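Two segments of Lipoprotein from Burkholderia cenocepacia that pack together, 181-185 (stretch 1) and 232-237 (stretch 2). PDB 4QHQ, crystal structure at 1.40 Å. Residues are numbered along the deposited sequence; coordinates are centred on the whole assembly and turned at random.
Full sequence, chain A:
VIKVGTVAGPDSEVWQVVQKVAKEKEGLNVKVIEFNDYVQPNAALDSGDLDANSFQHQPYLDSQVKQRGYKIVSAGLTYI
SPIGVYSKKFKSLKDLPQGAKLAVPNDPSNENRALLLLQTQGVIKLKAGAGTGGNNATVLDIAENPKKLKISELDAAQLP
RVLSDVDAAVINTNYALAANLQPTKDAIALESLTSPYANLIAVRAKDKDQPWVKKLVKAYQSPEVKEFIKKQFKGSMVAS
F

Stretch 1 181-185: LQPTK
Stretch 2 232-237: QFKGSM

Two turns from distant parts of one chain meet here, and each is tied together internally. In stretch 2, after a helix that began earlier, Lys234 is the first residue to leave helical angles, with phi/psi of 62/25. Gly235 follows at 100/-9, and Phe233 to Ser236 form a type I' beta turn closed by Ser236 N to Phe233 O at 3.0 Å. Stretch 1 has no regular helix or strand: Leu181 and Gln182 are extended (-91/141 and -111/112), then Pro183 (-54/-30) and Thr184 (-85/-7) bend the chain so that Lys185 N bonds Gln182 O at 3.0 Å. The register is set by Pro183 and Ser236, whose CA atoms lie 5.7 Å apart.

Ser236 gives up the most surface. Its CA-to-CB bond points toward stretch 1, and with chi1 at 68° (p) its OG turns back to donate to Phe233 O at 2.8 Å. That carbonyl therefore takes both the backbone NH and the hydroxyl of Ser236. Ser236 CB makes the closest approaches to Gln182 and Pro183: it lies 3.7 Å from Pro183 CG, in the C-gamma exo ring, and 3.5 Å from Gln182 OE1.

Thr184 comes next. Its CB points toward the turn, and chi1 of 62° (p) lays the methyl over the turn backbone, with CG2 3.7 Å from Ser236 N and 3.8 Å from both Lys234 O and Gly235 C. The fit is a methyl resting on peptide. Gly235 suits this place: at its backbone angles a CB would jam against the preceding carbonyl O, reason enough for glycine.

Gln182 is the third main contributor. Its CB points sideways, but chi1 169° (t), chi2 53° (p) and chi3 -128° bring the amide end nearer the turn. OE1 accepts from Thr184 N at 3.0 Å, with an N-H...O angle of 162°, and from Thr184 OG1 at 2.7 Å, which fixes glutamine and threonine together. NE2 reaches to 4.2 Å from Lys234 CB, which points toward stretch 1; the lysine is not modelled beyond CB. Phe233 (chi1 -51°, m; chi2 -67°) has a side chain whose end leads away.

No hydrogen bond crosses among the modelled atoms. The rule to read is that the hydrogen bonds described here lie within each turn, and the two turns meet through van der Waals contact, burying 195 Å² in all.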

ATOM      1  N   LEU A 181     -11.030   2.964   9.863  1.00 18.52           N
ATOM      2  CA  LEU A 181     -11.863   3.107   8.679  1.00 20.06           C
ATOM      3  C   LEU A 181     -11.954   1.740   8.014  1.00 22.23           C
ATOM      4  O   LEU A 181     -10.972   0.997   7.977  1.00 29.12           O
ATOM      5  CB  LEU A 181     -11.259   4.122   7.712  1.00 18.93           C
ATOM      6  CG  LEU A 181     -11.029   5.530   8.260  1.00 17.35           C
ATOM      7  CD1 LEU A 181     -10.091   6.309   7.352  1.00 22.61           C
ATOM      8  CD2 LEU A 181     -12.360   6.264   8.427  1.00 26.69           C
ATOM      9  N   GLN A 182     -13.129   1.390   7.508  1.00 20.21           N
ATOM     10  CA  GLN A 182     -13.285   0.125   6.796  1.00 22.84           C
ATOM     11  C   GLN A 182     -13.514   0.406   5.321  1.00 20.61           C
ATOM     12  O   GLN A 182     -14.541   0.960   4.947  1.00 20.57           O
ATOM     13  CB  GLN A 182     -14.435  -0.697   7.382  1.00 26.16           C
ATOM     14  CG  GLN A 182     -14.834  -1.907   6.539  1.00 33.81           C
ATOM     15  CD  GLN A 182     -13.662  -2.817   6.202  1.00 34.21           C
ATOM     16  OE1 GLN A 182     -13.440  -3.152   5.036  1.00 22.39           O
ATOM     17  NE2 GLN A 182     -12.908  -3.226   7.222  1.00 40.03           N
ATOM     18  N   PRO A 183     -12.542   0.048   4.474  1.00 15.99           N
ATOM     19  CA  PRO A 183     -12.619   0.320   3.037  1.00 16.67           C
ATOM     20  C   PRO A 183     -13.881  -0.210   2.353  1.00 20.71           C
ATOM     21  O   PRO A 183     -14.336   0.401   1.389  1.00 27.74           O
ATOM     22  CB  PRO A 183     -11.365  -0.382   2.497  1.00 15.66           C
ATOM     23  CG  PRO A 183     -10.404  -0.287   3.626  1.00 17.35           C
ATOM     24  CD  PRO A 183     -11.243  -0.561   4.832  1.00 14.74           C
ATOM     25  N   THR A 184     -14.444  -1.308   2.849  1.00 21.26           N
ATOM     26  CA  THR A 184     -15.623  -1.904   2.222  1.00 19.54           C
ATOM     27  C   THR A 184     -16.931  -1.273   2.689  1.00 22.14           C
ATOM     28  O   THR A 184     -17.993  -1.580   2.152  1.00 28.37           O
ATOM     29  CB  THR A 184     -15.695  -3.430   2.468  1.00 20.62           C
ATOM     30  OG1 THR A 184     -15.801  -3.687   3.874  1.00 29.54           O
ATOM     31  CG2 THR A 184     -14.461  -4.120   1.914  1.00 24.41           C
ATOM     32  N   LYS A 185     -16.853  -0.393   3.686  1.00 19.36           N
ATOM     33  CA  LYS A 185     -18.047   0.227   4.249  1.00 24.72           C
ATOM     34  C   LYS A 185     -17.978   1.752   4.267  1.00 23.15           C
ATOM     35  O   LYS A 185     -18.985   2.425   4.036  1.00 28.42           O
ATOM     36  CB  LYS A 185     -18.300  -0.295   5.664  1.00 28.19           C
ATOM     37  N   GLN A 232     -10.326 -11.186   9.181  1.00 16.52           N
ATOM     38  CA  GLN A 232      -9.952 -10.008   9.951  1.00 16.65           C
ATOM     39  C   GLN A 232     -10.252  -8.704   9.222  1.00 17.91           C
ATOM     40  O   GLN A 232     -10.619  -7.711   9.849  1.00 20.82           O
ATOM     41  CB  GLN A 232      -8.464 -10.067  10.317  1.00 19.24           C
ATOM     42  CG  GLN A 232      -7.990  -8.919  11.195  1.00 21.04           C
ATOM     43  CD  GLN A 232      -8.440  -9.053  12.636  1.00 27.08           C
ATOM     44  OE1 GLN A 232      -8.956 -10.092  13.043  1.00 27.35           O
ATOM     45  NE2 GLN A 232      -8.244  -7.997  13.416  1.00 30.80           N
ATOM     46  N   PHE A 233     -10.085  -8.697   7.902  1.00 17.16           N
ATOM     47  CA  PHE A 233     -10.140  -7.444   7.161  1.00 17.20           C
ATOM     48  C   PHE A 233     -11.348  -7.308   6.241  1.00 18.29           C
ATOM     49  O   PHE A 233     -11.470  -6.324   5.505  1.00 18.30           O
ATOM     50  CB  PHE A 233      -8.817  -7.199   6.439  1.00 16.46           C
ATOM     51  CG  PHE A 233      -7.629  -7.322   7.348  1.00 15.49           C
ATOM     52  CD1 PHE A 233      -7.430  -6.398   8.358  1.00 15.81           C
ATOM     53  CD2 PHE A 233      -6.734  -8.376   7.216  1.00 15.39           C
ATOM     54  CE1 PHE A 233      -6.354  -6.505   9.212  1.00 16.87           C
ATOM     55  CE2 PHE A 233      -5.656  -8.488   8.067  1.00 15.91           C
ATOM     56  CZ  PHE A 233      -5.461  -7.554   9.065  1.00 14.79           C
ATOM     57  N   LYS A 234     -12.233  -8.301   6.300  1.00 22.92           N
ATOM     58  CA  LYS A 234     -13.598  -8.177   5.772  1.00 23.29           C
ATOM     59  C   LYS A 234     -13.697  -7.914   4.267  1.00 21.31           C
ATOM     60  O   LYS A 234     -14.694  -7.368   3.791  1.00 23.12           O
ATOM     61  CB  LYS A 234     -14.367  -7.101   6.549  1.00 23.44           C
ATOM     62  N   GLY A 235     -12.675  -8.309   3.518  1.00 18.52           N
ATOM     63  CA  GLY A 235     -12.686  -8.122   2.078  1.00 17.71           C
ATOM     64  C   GLY A 235     -11.882  -6.930   1.586  1.00 15.47           C
ATOM     65  O   GLY A 235     -11.679  -6.769   0.384  1.00 17.59           O
ATOM     66  N   SER A 236     -11.423  -6.086   2.507  1.00 14.03           N
ATOM     67  CA  SER A 236     -10.610  -4.930   2.132  1.00 12.62           C
ATOM     68  C   SER A 236      -9.210  -5.343   1.670  1.00 12.06           C
ATOM     69  O   SER A 236      -8.514  -4.583   0.997  1.00 13.29           O
ATOM     70  CB  SER A 236     -10.493  -3.952   3.300  1.00 12.88           C
ATOM     71  OG  SER A 236      -9.722  -4.502   4.354  1.00 14.91           O
ATOM     72  N   MET A 237      -8.801  -6.551   2.048  1.00 11.81           N
ATOM     73  CA  MET A 237      -7.542  -7.131   1.607  1.00 12.23           C
ATOM     74  C   MET A 237      -7.884  -8.486   1.015  1.00 13.26           C
ATOM     75  O   MET A 237      -8.638  -9.256   1.606  1.00 13.19           O
ATOM     76  CB  MET A 237      -6.582  -7.260   2.786  1.00 10.69           C
ATOM     77  CG  MET A 237      -6.070  -5.912   3.278  1.00 11.77           C
ATOM     78  SD  MET A 237      -5.403  -5.936   4.956  1.00 11.88           S
ATOM     79  CE  MET A 237      -4.169  -7.229   4.832  1.00 12.12           C
TER